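Local coordinates for probable amino acid aminotransferase (Mycobacterium tuberculosis, PDB 6Q1S), which is a probable class IV aminotransferase that binds 4'-deoxy-4'-aminopyridoxal-5'-phosphate in a pocket lying between the two sheet-containing parts of the chain, at residues B[149-152]-B[153-157]; B[53-56]-B[57-60]; B[79-82]-B[83-86]; B[64-67]-B[68-71]; B[238-241]-B[242-245]. All coordinates share one frame; numbering follows the deposited sequence.

How the contacts relate
Contact 1 is the buried one: its loop carries Lys151 and Tyr155 to PMP, and part of it meets the second subunit. Contacts 2, 4 and 5 are partly buried and contact 3 lies at the surface. Contact 2, the end of helix 46-59, packs on contact 1 through Ser56, Leu59 and Met60. On another side of that helix, Thr54 and Ala57 meet Pro65 and Leu67 of contact 4, which opens helix 67-84; contact 3 closes the same helix, its centre about 22 Å from that of contact 4. Contact 5 starts a short helix across the chain's centre from contacts 3 and 4. Ligand bonding marks contact 1, whereas the others combine helix-end hydrogen bonds with apolar packing.

Contact 1: B[149-152]-B[153-157]; sequences SAKT and LSYAV. With PMP (4'-deoxy-4'-aminopyridoxal-5'-phosphate), chain G.
Lys151 leaves the backbone with CG opposite its own N (chi1 -165°), runs extended to CE and bends only at the last torsion (chi4 48°), which brings NZ up to the phenol of Tyr155 and to 4'-deoxy-4'-aminopyridoxal-5'-phosphate (PMP). Lys151 NZ ends 3.2 Å from Tyr155 OH and makes a weak hydrogen bond, also 3.2 Å, to O3 of PMP. Tyr155 OH reaches that same O3 at 2.4 Å, a very short hydrogen bond whose exact length deserves caution and in which either oxygen could be the donor. O3 sits at the edge of the tyrosine ring, near its plane.

Between these two residues the chain turns tightly. Ser154 N donates to Thr152 OG1 at 3.2 Å with an N-H...O angle of 159°, an ST turn, and the carbonyl O of Thr152 lies obliquely against the ring, 3.1 Å from Tyr155 CD1. Phe33 of strand 31-39 meets the Tyr155 ring edge-to-face, while Ser154 OG bonds to Gly29 O and to Ala156 N of the second subunit.

PMP is also hydrogen-bonded to Arg52, Arg187, Thr218, Thr219 and Ser255. Two side chains four residues apart thus converge on the single oxygen O3, which probably helps fix the orientation of the pyridine ring.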
loop_
_atom_site.group_PDB
_atom_site.type_symbol
_atom_site.label_atom_id
_atom_site.label_comp_id
_atom_site.label_asym_id
_atom_site.label_seq_id
_atom_site.Cartn_x
_atom_site.Cartn_y
_atom_site.Cartn_z
ATOM N N SER B 149 -5.560 -3.318 -10.485
ATOM C CA SER B 149 -6.257 -4.596 -10.540
ATOM C C SER B 149 -5.550 -5.691 -9.756
ATOM O O SER B 149 -6.040 -6.825 -9.726
ATOM C CB SER B 149 -6.435 -5.042 -11.995
ATOM O OG SER B 149 -5.184 -5.309 -12.603
ATOM N N ALA B 150 -4.422 -5.387 -9.120
ATOM C CA ALA B 150 -3.663 -6.366 -8.357
ATOM C C ALA B 150 -4.055 -6.286 -6.889
ATOM O O ALA B 150 -4.074 -5.197 -6.303
ATOM C CB ALA B 150 -2.158 -6.139 -8.517
ATOM N N LYS B 151 -4.362 -7.440 -6.300
ATOM C CA LYS B 151 -4.693 -7.537 -4.880
ATOM C C LYS B 151 -3.392 -7.699 -4.107
ATOM O O LYS B 151 -2.915 -8.809 -3.873
ATOM C CB LYS B 151 -5.647 -8.697 -4.632
ATOM C CG LYS B 151 -6.316 -8.671 -3.274
ATOM C CD LYS B 151 -7.241 -9.864 -3.106
ATOM C CE LYS B 151 -7.736 -9.973 -1.675
ATOM N NZ LYS B 151 -8.225 -8.658 -1.176
ATOM N N THR B 152 -2.809 -6.575 -3.704
ATOM C CA THR B 152 -1.518 -6.567 -3.037
ATOM C C THR B 152 -1.694 -6.516 -1.524
ATOM O O THR B 152 -2.788 -6.300 -1.001
ATOM C CB THR B 152 -0.669 -5.379 -3.502
ATOM O OG1 THR B 152 -1.155 -4.174 -2.898
ATOM C CG2 THR B 152 -0.731 -5.241 -5.014
ATOM N N LEU B 153 -0.585 -6.730 -0.821
ATOM C CA LEU B 153 -0.552 -6.639 0.633
ATOM C C LEU B 153 -0.484 -5.205 1.137
ATOM O O LEU B 153 -0.402 -4.999 2.351
ATOM C CB LEU B 153 0.644 -7.421 1.179
ATOM C CG LEU B 153 0.616 -8.934 0.978
ATOM C CD1 LEU B 153 1.984 -9.535 1.241
ATOM C CD2 LEU B 153 -0.416 -9.540 1.905
ATOM N N SER B 154 -0.506 -4.214 0.246
ATOM C CA SER B 154 -0.376 -2.812 0.640
ATOM C C SER B 154 -1.770 -2.214 0.800
ATOM O O SER B 154 -2.264 -1.457 -0.039
ATOM C CB SER B 154 0.458 -2.056 -0.384
ATOM O OG SER B 154 1.816 -2.448 -0.307
ATOM N N TYR B 155 -2.409 -2.551 1.920
ATOM C CA TYR B 155 -3.797 -2.182 2.171
ATOM C C TYR B 155 -3.943 -1.111 3.246
ATOM O O TYR B 155 -5.006 -1.004 3.865
ATOM C CB TYR B 155 -4.609 -3.417 2.556
ATOM C CG TYR B 155 -5.416 -3.988 1.418
ATOM C CD1 TYR B 155 -4.824 -4.263 0.192
ATOM C CD2 TYR B 155 -6.772 -4.236 1.560
ATOM C CE1 TYR B 155 -5.560 -4.782 -0.854
ATOM C CE2 TYR B 155 -7.519 -4.753 0.519
ATOM C CZ TYR B 155 -6.906 -5.024 -0.686
ATOM O OH TYR B 155 -7.645 -5.540 -1.726
ATOM N N ALA B 156 -2.905 -0.304 3.473
ATOM C CA ALA B 156 -2.985 0.708 4.523
ATOM C C ALA B 156 -4.044 1.756 4.210
ATOM O O ALA B 156 -4.793 2.174 5.100
ATOM C CB ALA B 156 -1.622 1.370 4.727
ATOM N N VAL B 157 -4.127 2.188 2.949
ATOM C CA VAL B 157 -5.100 3.214 2.582
ATOM C C VAL B 157 -6.518 2.665 2.661
ATOM O O VAL B 157 -7.439 3.352 3.121
ATOM C CB VAL B 157 -4.785 3.773 1.183
ATOM C CG1 VAL B 157 -5.895 4.697 0.715
ATOM C CG2 VAL B 157 -3.454 4.507 1.195
HETATM N N1 PMP G . -12.340 -5.019 -4.091
HETATM C C2 PMP G . -11.308 -4.952 -3.216
HETATM C C2A PMP G . -10.419 -3.736 -3.192
HETATM C C3 PMP G . -11.049 -6.074 -2.279
HETATM O O3 PMP G . -10.019 -6.031 -1.391
HETATM C C4 PMP G . -11.954 -7.243 -2.347
HETATM C C4A PMP G . -11.774 -8.434 -1.436
HETATM N N4A PMP G . -11.934 -8.008 -0.035
HETATM C C5 PMP G . -13.046 -7.193 -3.348
HETATM C C6 PMP G . -13.171 -6.074 -4.167
HETATM C C5A PMP G . -14.010 -8.351 -3.479
HETATM O O4P PMP G . -13.314 -9.499 -3.961
HETATM P P PMP G . -13.776 -10.980 -3.531
HETATM O O1P PMP G . -13.672 -11.095 -2.029
HETATM O O2P PMP G . -15.205 -11.192 -3.974
HETATM O O3P PMP G . -12.872 -11.992 -4.191
#

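Contact 2: B[53-56]-B[57-60]; sequences LTQS and ARLM
Leu53 to Met60 run through the last turns of helix 46-59, where three regular i to i+4 bonds of 3.0 to 3.1 Å join the segments, Ala57 N to Leu53 O, Arg58 N to Thr54 O and Leu59 N to Gln55 O. The last of them is nearly straight at 168°. The fourth, Met60 N to Ser56 O, is weak, and Met60 is the first residue to leave helical angles.

Among the side chains, Leu59 sits over the end of that regular ladder: with CG turned opposite its carbonyl carbon (chi1 -68°), Leu59 CG comes 3.5 Å from Gln55 O. Met60 does something similar one residue on, its CB and CG resting against Ser56 O. Gln55 and Arg58 run side by side on the exposed surface, pointing the same way; their polar ends are modelled too close together, and the detail of that pair is doubtful.

Helix 46-59 here lies along the antiparallel sheet of the chain's first part, Leu53, Ser56 and Met60 all packing on Val32 of strand 31-39, and Met60 also on Ile147 of its own chain and on Arg163 of the second subunit. Ser56 OG bonds back to Arg52 O in the preceding turn and makes a weak bond with Lys151 N, tying the helix to the loop that carries Lys151. On another side Ala57 CB, 3.5 Å from Leu53 O, meets Pro65 of the loop that follows the helix, as does Thr54, whose OG1 bonds to Leu50 O one turn earlier.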
loop_
_atom_site.group_PDB
_atom_site.type_symbol
_atom_site.label_atom_id
_atom_site.label_comp_id
_atom_site.label_asym_id
_atom_site.label_seq_id
_atom_site.Cartn_x
_atom_site.Cartn_y
_atom_site.Cartn_z
ATOM N N LEU B 53 -4.792 -14.917 -8.052
ATOM C CA LEU B 53 -3.468 -14.877 -7.442
ATOM C C LEU B 53 -2.375 -14.980 -8.496
ATOM O O LEU B 53 -1.343 -14.304 -8.399
ATOM C CB LEU B 53 -3.329 -16.000 -6.414
ATOM C CG LEU B 53 -2.001 -16.045 -5.656
ATOM C CD1 LEU B 53 -1.930 -14.914 -4.645
ATOM C CD2 LEU B 53 -1.826 -17.390 -4.972
ATOM N N THR B 54 -2.586 -15.816 -9.515
ATOM C CA THR B 54 -1.617 -15.911 -10.601
ATOM C C THR B 54 -1.525 -14.594 -11.358
ATOM O O THR B 54 -0.435 -14.169 -11.759
ATOM C CB THR B 54 -1.996 -17.055 -11.543
ATOM O OG1 THR B 54 -1.945 -18.299 -10.831
ATOM C CG2 THR B 54 -1.048 -17.114 -12.734
ATOM N N GLN B 55 -2.659 -13.916 -11.534
ATOM C CA GLN B 55 -2.658 -12.651 -12.259
ATOM C C GLN B 55 -2.024 -11.543 -11.429
ATOM O O GLN B 55 -1.261 -10.724 -11.955
ATOM C CB GLN B 55 -4.084 -12.285 -12.663
ATOM C CG GLN B 55 -4.587 -13.058 -13.868
ATOM C CD GLN B 55 -3.854 -12.675 -15.134
ATOM O OE1 GLN B 55 -3.315 -11.573 -15.235
ATOM N NE2 GLN B 55 -3.825 -13.579 -16.106
ATOM N N SER B 56 -2.326 -11.502 -10.128
ATOM C CA SER B 56 -1.713 -10.504 -9.258
ATOM C C SER B 56 -0.201 -10.680 -9.206
ATOM O O SER B 56 0.543 -9.697 -9.124
ATOM C CB SER B 56 -2.308 -10.587 -7.851
ATOM O OG SER B 56 -3.706 -10.368 -7.871
ATOM N N ALA B 57 0.270 -11.927 -9.254
ATOM C CA ALA B 57 1.708 -12.174 -9.262
ATOM C C ALA B 57 2.346 -11.680 -10.556
ATOM O O ALA B 57 3.472 -11.169 -10.543
ATOM C CB ALA B 57 1.989 -13.661 -9.054
ATOM N N ARG B 58 1.643 -11.822 -11.682
ATOM C CA ARG B 58 2.190 -11.356 -12.953
ATOM C C ARG B 58 2.271 -9.837 -12.996
ATOM O O ARG B 58 3.274 -9.275 -13.451
ATOM C CB ARG B 58 1.332 -11.857 -14.115
ATOM C CG ARG B 58 1.939 -11.582 -15.486
ATOM C CD ARG B 58 0.937 -11.824 -16.603
ATOM N NE ARG B 58 -0.278 -11.038 -16.403
ATOM C CZ ARG B 58 -1.296 -10.998 -17.256
ATOM N NH1 ARG B 58 -1.258 -11.702 -18.379
ATOM N NH2 ARG B 58 -2.360 -10.253 -16.980
ATOM N N LEU B 59 1.226 -9.157 -12.522
ATOM C CA LEU B 59 1.237 -7.701 -12.465
ATOM C C LEU B 59 2.289 -7.164 -11.509
ATOM O O LEU B 59 2.693 -6.004 -11.638
ATOM C CB LEU B 59 -0.142 -7.183 -12.056
ATOM C CG LEU B 59 -1.261 -7.395 -13.075
ATOM C CD1 LEU B 59 -2.620 -7.355 -12.397
ATOM C CD2 LEU B 59 -1.176 -6.350 -14.174
ATOM N N MET B 60 2.744 -7.975 -10.558
ATOM C CA MET B 60 3.714 -7.544 -9.563
ATOM C C MET B 60 5.110 -8.078 -9.834
ATOM O O MET B 60 5.984 -7.954 -8.969
ATOM C CB MET B 60 3.247 -7.956 -8.170
ATOM C CG MET B 60 2.142 -7.068 -7.639
ATOM S SD MET B 60 2.821 -5.577 -6.896
ATOM C CE MET B 60 3.494 -6.258 -5.387
#

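Contact 3: B[79-82]-B[83-86]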
loop_
_atom_site.group_PDB
_atom_site.type_symbol
_atom_site.label_atom_id
_atom_site.label_comp_id
_atom_site.label_asym_id
_atom_site.label_seq_id
_atom_site.Cartn_x
_atom_site.Cartn_y
_atom_site.Cartn_z
ATOM N N GLN B 79 -8.375 -28.975 6.011
ATOM C CA GLN B 79 -8.711 -30.150 6.807
ATOM C C GLN B 79 -8.327 -29.974 8.269
ATOM O O GLN B 79 -8.939 -30.590 9.148
ATOM C CB GLN B 79 -8.013 -31.386 6.242
ATOM C CG GLN B 79 -8.488 -31.812 4.873
ATOM C CD GLN B 79 -7.631 -32.916 4.293
ATOM O OE1 GLN B 79 -6.957 -33.644 5.023
ATOM N NE2 GLN B 79 -7.639 -33.040 2.973
ATOM N N ARG B 80 -7.321 -29.144 8.548
ATOM C CA ARG B 80 -6.951 -28.877 9.932
ATOM C C ARG B 80 -7.973 -27.981 10.618
ATOM O O ARG B 80 -8.276 -28.169 11.803
ATOM C CB ARG B 80 -5.564 -28.242 9.986
ATOM C CG ARG B 80 -5.037 -28.038 11.387
ATOM C CD ARG B 80 -3.891 -28.985 11.682
ATOM N NE ARG B 80 -3.266 -28.674 12.963
ATOM C CZ ARG B 80 -2.051 -29.079 13.319
ATOM N NH1 ARG B 80 -1.562 -28.744 14.505
ATOM N NH2 ARG B 80 -1.324 -29.811 12.487
ATOM N N TRP B 81 -8.527 -27.012 9.889
ATOM C CA TRP B 81 -9.534 -26.132 10.473
ATOM C C TRP B 81 -10.864 -26.850 10.651
ATOM O O TRP B 81 -11.519 -26.707 11.691
ATOM C CB TRP B 81 -9.708 -24.887 9.605
ATOM C CG TRP B 81 -10.754 -23.943 10.117
ATOM C CD1 TRP B 81 -12.077 -23.924 9.781
ATOM C CD2 TRP B 81 -10.563 -22.876 11.055
ATOM N NE1 TRP B 81 -12.722 -22.914 10.455
ATOM C CE2 TRP B 81 -11.813 -22.256 11.242
ATOM C CE3 TRP B 81 -9.455 -22.387 11.755
ATOM C CZ2 TRP B 81 -11.989 -21.172 12.099
ATOM C CZ3 TRP B 81 -9.631 -21.311 12.605
ATOM C CH2 TRP B 81 -10.888 -20.716 12.770
ATOM N N VAL B 82 -11.288 -27.618 9.644
ATOM C CA VAL B 82 -12.566 -28.317 9.731
ATOM C C VAL B 82 -12.535 -29.346 10.854
ATOM O O VAL B 82 -13.538 -29.568 11.543
ATOM C CB VAL B 82 -12.908 -28.963 8.375
ATOM C CG1 VAL B 82 -14.198 -29.767 8.469
ATOM C CG2 VAL B 82 -13.009 -27.897 7.299
ATOM N N ALA B 83 -11.381 -29.980 11.065
ATOM C CA ALA B 83 -11.246 -30.912 12.177
ATOM C C ALA B 83 -11.292 -30.191 13.517
ATOM O O ALA B 83 -11.774 -30.754 14.507
ATOM C CB ALA B 83 -9.947 -31.705 12.048
ATOM N N SER B 84 -10.802 -28.952 13.569
ATOM C CA SER B 84 -10.742 -28.220 14.829
ATOM C C SER B 84 -12.082 -27.602 15.209
ATOM O O SER B 84 -12.404 -27.522 16.400
ATOM C CB SER B 84 -9.670 -27.131 14.747
ATOM O OG SER B 84 -9.984 -26.179 13.746
ATOM N N THR B 85 -12.873 -27.161 14.234
ATOM C CA THR B 85 -14.121 -26.477 14.542
ATOM C C THR B 85 -15.050 -26.549 13.340
ATOM O O THR B 85 -14.614 -26.723 12.199
ATOM C CB THR B 85 -13.882 -25.014 14.939
ATOM O OG1 THR B 85 -15.138 -24.375 15.207
ATOM C CG2 THR B 85 -13.160 -24.269 13.825
ATOM N N ALA B 86 -16.347 -26.418 13.622
ATOM C CA ALA B 86 -17.361 -26.325 12.583
ATOM C C ALA B 86 -17.670 -24.890 12.179
ATOM O O ALA B 86 -18.440 -24.682 11.235
ATOM C CB ALA B 86 -18.653 -27.013 13.037
#
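Trp81 and Thr85 lie side by side and point the same way, one turn apart at the end of helix 67-84. The indole swings out with CG opposite the backbone N (chi1 178°), and Thr85 places CG2 between its own N and carbonyl carbon, which sets the methyl over one face of the indole. Thr85 CG2 is 3.5 Å from Trp81 CE2 and 3.8 Å from the centroid of the five-membered ring, a CH-pi contact offset toward the rim. The same rotation directs Thr85 OG1 the other way, to Asp87 N, while Trp81 NE1 bonds to Asp87 O; both polar groups are therefore met by the residue just beyond the segment.

Ser84 also has its side-chain oxygen in the position flanked by N and the carbonyl carbon (chi1 62°). From there Ser84 OG bends back and donates to Trp81 O at 2.6 Å, approaching from the side of the carbonyl, with OG oblique to the indole. Thr85 N gives a second bond to that oxygen at 2.9 Å, almost in line with C=O, and Ser84 N divides its hydrogen weakly between Trp81 O and Arg80 O. Trp81 O is thus gripped from several directions, whereas two residues earlier Ala83 N to Gln79 O is 3.2 Å long and comes from above the carbonyl plane.

Trp81 is buried against Met3 of strand 3-6 and Val38 of strand 31-39. Thr85 has extended backbone angles, and the arrangement is that of a helix C-terminus, where a serine hydroxyl folded back on a carbonyl of the last turn accompanies the final main-chain bond.

Contact 4: B[64-67]-B[68-71]; sequences EPDL and PRWR
Asp66 is the N-cap of helix 67-84, and its carboxylate folds over the first turn to accept from Arg69 N: OD2 lies 3.1 Å from that nitrogen and uses its anti lone pair, with an N-H...O angle of 141°. CG stands opposite the backbone N of Asp66 (chi1 -161°), which carries OD2 across to the helix start and also close to Arg69 CB. The carboxylate would be expected to interact favourably with the helix dipole at this end. The backbone begins its regular ladder at once, Trp70 N bonding to Asp66 O at 2.9 Å and Arg71 N to Leu67 O at the same length. Pro68, with no N-H to offer, falls in the first turn, where none is needed, and Leu67 CB lies 3.5 Å from Pro68 CD, as their shared peptide link requires.

Farther out, Leu67 CB lies over one face of the Arg71 guanidinium, offset toward its rim; Arg71 NH1 forms a salt bridge with Glu47. Arg69 turns its charge away from Asp66, the two side chains crossing at about a right angle, and pairs through NH2 with Asp8. The Trp70 ring packs against Leu7, Ala107 and Val109. From the loop side Pro65 meets this indole, with Pro65 CB 3.9 Å from Trp70 CD1. One water joins the loop to the ring: it accepts from Asp66 N at 2.6 Å and, weakly, from Trp70 NE1 at 3.4 Å.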
loop_
_atom_site.group_PDB
_atom_site.type_symbol
_atom_site.label_atom_id
_atom_site.label_comp_id
_atom_site.label_asym_id
_atom_site.label_seq_id
_atom_site.Cartn_x
_atom_site.Cartn_y
_atom_site.Cartn_z
ATOM N N GLU B 64 5.884 -16.938 -10.875
ATOM C CA GLU B 64 4.588 -17.520 -11.179
ATOM C C GLU B 64 4.212 -18.519 -10.092
ATOM O O GLU B 64 4.990 -19.447 -9.818
ATOM C CB GLU B 64 4.635 -18.193 -12.548
ATOM C CG GLU B 64 3.539 -19.208 -12.803
ATOM C CD GLU B 64 3.748 -19.958 -14.103
ATOM O OE1 GLU B 64 3.179 -21.060 -14.257
ATOM O OE2 GLU B 64 4.485 -19.447 -14.972
ATOM N N PRO B 65 3.064 -18.359 -9.434
ATOM C CA PRO B 65 2.741 -19.235 -8.301
ATOM C C PRO B 65 2.570 -20.681 -8.740
ATOM O O PRO B 65 1.953 -20.976 -9.767
ATOM C CB PRO B 65 1.433 -18.648 -7.756
ATOM C CG PRO B 65 0.886 -17.819 -8.857
ATOM C CD PRO B 65 2.063 -17.295 -9.613
ATOM N N ASP B 66 3.132 -21.586 -7.943
ATOM C CA ASP B 66 3.022 -23.023 -8.175
ATOM C C ASP B 66 1.650 -23.479 -7.699
ATOM O O ASP B 66 1.441 -23.711 -6.507
ATOM C CB ASP B 66 4.138 -23.760 -7.442
ATOM C CG ASP B 66 4.378 -25.148 -7.989
ATOM O OD1 ASP B 66 5.288 -25.310 -8.829
ATOM O OD2 ASP B 66 3.655 -26.080 -7.579
ATOM N N LEU B 67 0.703 -23.606 -8.629
ATOM C CA LEU B 67 -0.665 -23.931 -8.233
ATOM C C LEU B 67 -0.797 -25.296 -7.567
ATOM O O LEU B 67 -1.561 -25.396 -6.590
ATOM C CB LEU B 67 -1.608 -23.832 -9.441
ATOM C CG LEU B 67 -1.840 -22.456 -10.068
ATOM C CD1 LEU B 67 -1.624 -21.341 -9.049
ATOM C CD2 LEU B 67 -0.940 -22.271 -11.272
ATOM N N PRO B 68 -0.132 -26.367 -8.021
ATOM C CA PRO B 68 -0.206 -27.628 -7.265
ATOM C C PRO B 68 0.324 -27.508 -5.848
ATOM O O PRO B 68 -0.199 -28.166 -4.940
ATOM C CB PRO B 68 0.640 -28.593 -8.106
ATOM C CG PRO B 68 0.571 -28.048 -9.482
ATOM C CD PRO B 68 0.546 -26.556 -9.318
ATOM N N ARG B 69 1.353 -26.685 -5.634
ATOM C CA ARG B 69 1.884 -26.483 -4.290
ATOM C C ARG B 69 0.918 -25.674 -3.430
ATOM O O ARG B 69 0.768 -25.943 -2.233
ATOM C CB ARG B 69 3.246 -25.791 -4.377
ATOM C CG ARG B 69 4.233 -26.147 -3.274
ATOM C CD ARG B 69 5.643 -26.267 -3.846
ATOM N NE ARG B 69 6.677 -26.288 -2.815
ATOM C CZ ARG B 69 7.450 -25.248 -2.513
ATOM N NH1 ARG B 69 7.309 -24.102 -3.166
ATOM N NH2 ARG B 69 8.367 -25.355 -1.561
ATOM N N TRP B 70 0.260 -24.674 -4.022
ATOM C CA TRP B 70 -0.719 -23.885 -3.278
ATOM C C TRP B 70 -1.957 -24.704 -2.932
ATOM O O TRP B 70 -2.530 -24.540 -1.850
ATOM C CB TRP B 70 -1.102 -22.634 -4.069
ATOM C CG TRP B 70 -0.118 -21.515 -3.921
ATOM C CD1 TRP B 70 0.816 -21.117 -4.832
ATOM C CD2 TRP B 70 0.042 -20.661 -2.782
ATOM N NE1 TRP B 70 1.540 -20.060 -4.336
ATOM C CE2 TRP B 70 1.085 -19.760 -3.078
ATOM C CE3 TRP B 70 -0.598 -20.565 -1.543
ATOM C CZ2 TRP B 70 1.501 -18.779 -2.182
ATOM C CZ3 TRP B 70 -0.182 -19.589 -0.655
ATOM C CH2 TRP B 70 0.858 -18.711 -0.979
ATOM N N ARG B 71 -2.402 -25.577 -3.843
ATOM C CA ARG B 71 -3.593 -26.377 -3.564
ATOM C C ARG B 71 -3.367 -27.351 -2.414
ATOM O O ARG B 71 -4.315 -27.694 -1.701
ATOM C CB ARG B 71 -4.051 -27.134 -4.812
ATOM C CG ARG B 71 -4.722 -26.262 -5.861
ATOM C CD ARG B 71 -5.376 -27.106 -6.948
ATOM N NE ARG B 71 -4.498 -27.354 -8.088
ATOM C CZ ARG B 71 -4.552 -26.679 -9.231
ATOM N NH1 ARG B 71 -5.443 -25.711 -9.388
ATOM N NH2 ARG B 71 -3.718 -26.972 -10.218
HETATM O O HOH W 1 4.445 -20.710 -5.928
#

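Contact 5: B[238-241]-B[242-245]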
loop_
_atom_site.group_PDB
_atom_site.type_symbol
_atom_site.label_atom_id
_atom_site.label_comp_id
_atom_site.label_asym_id
_atom_site.label_seq_id
_atom_site.Cartn_x
_atom_site.Cartn_y
_atom_site.Cartn_z
ATOM N N ALA B 238 -21.442 1.496 -16.771
ATOM C CA ALA B 238 -20.910 2.664 -16.076
ATOM C C ALA B 238 -21.969 3.157 -15.099
ATOM O O ALA B 238 -22.930 3.822 -15.490
ATOM C CB ALA B 238 -20.520 3.751 -17.070
ATOM N N LEU B 239 -21.798 2.840 -13.817
ATOM C CA LEU B 239 -22.766 3.231 -12.803
ATOM C C LEU B 239 -22.363 4.568 -12.204
ATOM O O LEU B 239 -21.177 4.843 -12.004
ATOM C CB LEU B 239 -22.890 2.187 -11.688
ATOM C CG LEU B 239 -23.532 0.805 -11.874
ATOM C CD1 LEU B 239 -22.870 -0.036 -12.938
ATOM C CD2 LEU B 239 -23.527 0.059 -10.546
ATOM N N ARG B 240 -23.361 5.395 -11.925
ATOM C CA ARG B 240 -23.172 6.685 -11.285
ATOM C C ARG B 240 -23.808 6.667 -9.904
ATOM O O ARG B 240 -24.482 5.707 -9.517
ATOM C CB ARG B 240 -23.798 7.797 -12.136
ATOM C CG ARG B 240 -23.455 7.724 -13.615
ATOM C CD ARG B 240 -22.284 8.622 -13.952
ATOM N NE ARG B 240 -22.608 10.030 -13.751
ATOM C CZ ARG B 240 -21.734 11.021 -13.878
ATOM N NH1 ARG B 240 -20.476 10.760 -14.200
ATOM N NH2 ARG B 240 -22.118 12.274 -13.677
ATOM N N VAL B 241 -23.568 7.739 -9.147
ATOM C CA VAL B 241 -24.136 7.825 -7.805
ATOM C C VAL B 241 -25.656 7.865 -7.884
ATOM O O VAL B 241 -26.348 7.305 -7.024
ATOM C CB VAL B 241 -23.567 9.047 -7.057
ATOM C CG1 VAL B 241 -24.304 9.270 -5.750
ATOM C CG2 VAL B 241 -22.085 8.854 -6.785
ATOM N N ALA B 242 -26.199 8.503 -8.925
ATOM C CA ALA B 242 -27.647 8.528 -9.110
ATOM C C ALA B 242 -28.207 7.125 -9.316
ATOM O O ALA B 242 -29.267 6.787 -8.777
ATOM C CB ALA B 242 -28.007 9.427 -10.291
ATOM N N ASP B 243 -27.506 6.294 -10.091
ATOM C CA ASP B 243 -27.933 4.913 -10.296
ATOM C C ASP B 243 -27.888 4.097 -9.012
ATOM O O ASP B 243 -28.571 3.071 -8.917
ATOM C CB ASP B 243 -27.075 4.247 -11.372
ATOM C CG ASP B 243 -27.166 4.954 -12.708
ATOM O OD1 ASP B 243 -26.227 4.823 -13.519
ATOM O OD2 ASP B 243 -28.159 5.679 -12.930
ATOM N N LEU B 244 -27.089 4.516 -8.030
ATOM C CA LEU B 244 -27.052 3.802 -6.760
ATOM C C LEU B 244 -28.353 3.984 -5.988
ATOM O O LEU B 244 -28.853 3.038 -5.369
ATOM C CB LEU B 244 -25.861 4.272 -5.924
ATOM C CG LEU B 244 -24.472 3.873 -6.425
ATOM C CD1 LEU B 244 -23.394 4.458 -5.525
ATOM C CD2 LEU B 244 -24.345 2.361 -6.512
ATOM N N PHE B 245 -28.919 5.190 -6.016
ATOM C CA PHE B 245 -30.109 5.483 -5.227
ATOM C C PHE B 245 -31.391 4.942 -5.851
ATOM O O PHE B 245 -32.368 4.728 -5.124
ATOM C CB PHE B 245 -30.231 6.993 -5.016
ATOM C CG PHE B 245 -29.193 7.559 -4.089
ATOM C CD1 PHE B 245 -29.291 7.373 -2.720
ATOM C CD2 PHE B 245 -28.113 8.271 -4.586
ATOM C CE1 PHE B 245 -28.335 7.888 -1.863
ATOM C CE2 PHE B 245 -27.154 8.789 -3.733
ATOM C CZ PHE B 245 -27.266 8.598 -2.371
#
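Asp243 and Arg240 supply the side-chain hydrogen bond where the loop after strand 233-236 runs into a short helix: OD1 of Asp243 reaches back to Arg240 N at 3.3 Å, weak in length though fairly straight at 158°. The aspartate holds CG opposite its carbonyl carbon (chi1 -60°), which lays the carboxylate along the incoming chain, near Leu239 CA. The backbone bonds are also weak: Leu244 N shares its hydrogen between Arg240 O at 3.2 Å and Val241 O at 3.1 Å, and Phe245 N stands 3.5 Å from Val241 O.

Apolar contact joins Val241 and Phe245, side by side, with Val241 CG1 3.5 Å from Phe245 CE2. Leu244 CB closes on Val241 O at 3.3 Å, and its side chain packs on Ile174, Ile192 and Leu265.

Of the charged groups, Arg240 and Asp243 keep their charges apart: the guanidinium makes a cation-pi contact with Tyr181, and Arg268 does so with the Phe245 ring.

With such long, divided bonds in so short a helix, side-chain packing on the neighbouring strands probably contributes much to holding the turn, and the carboxylate serves a backbone N-H rather than the nearby arginine charge.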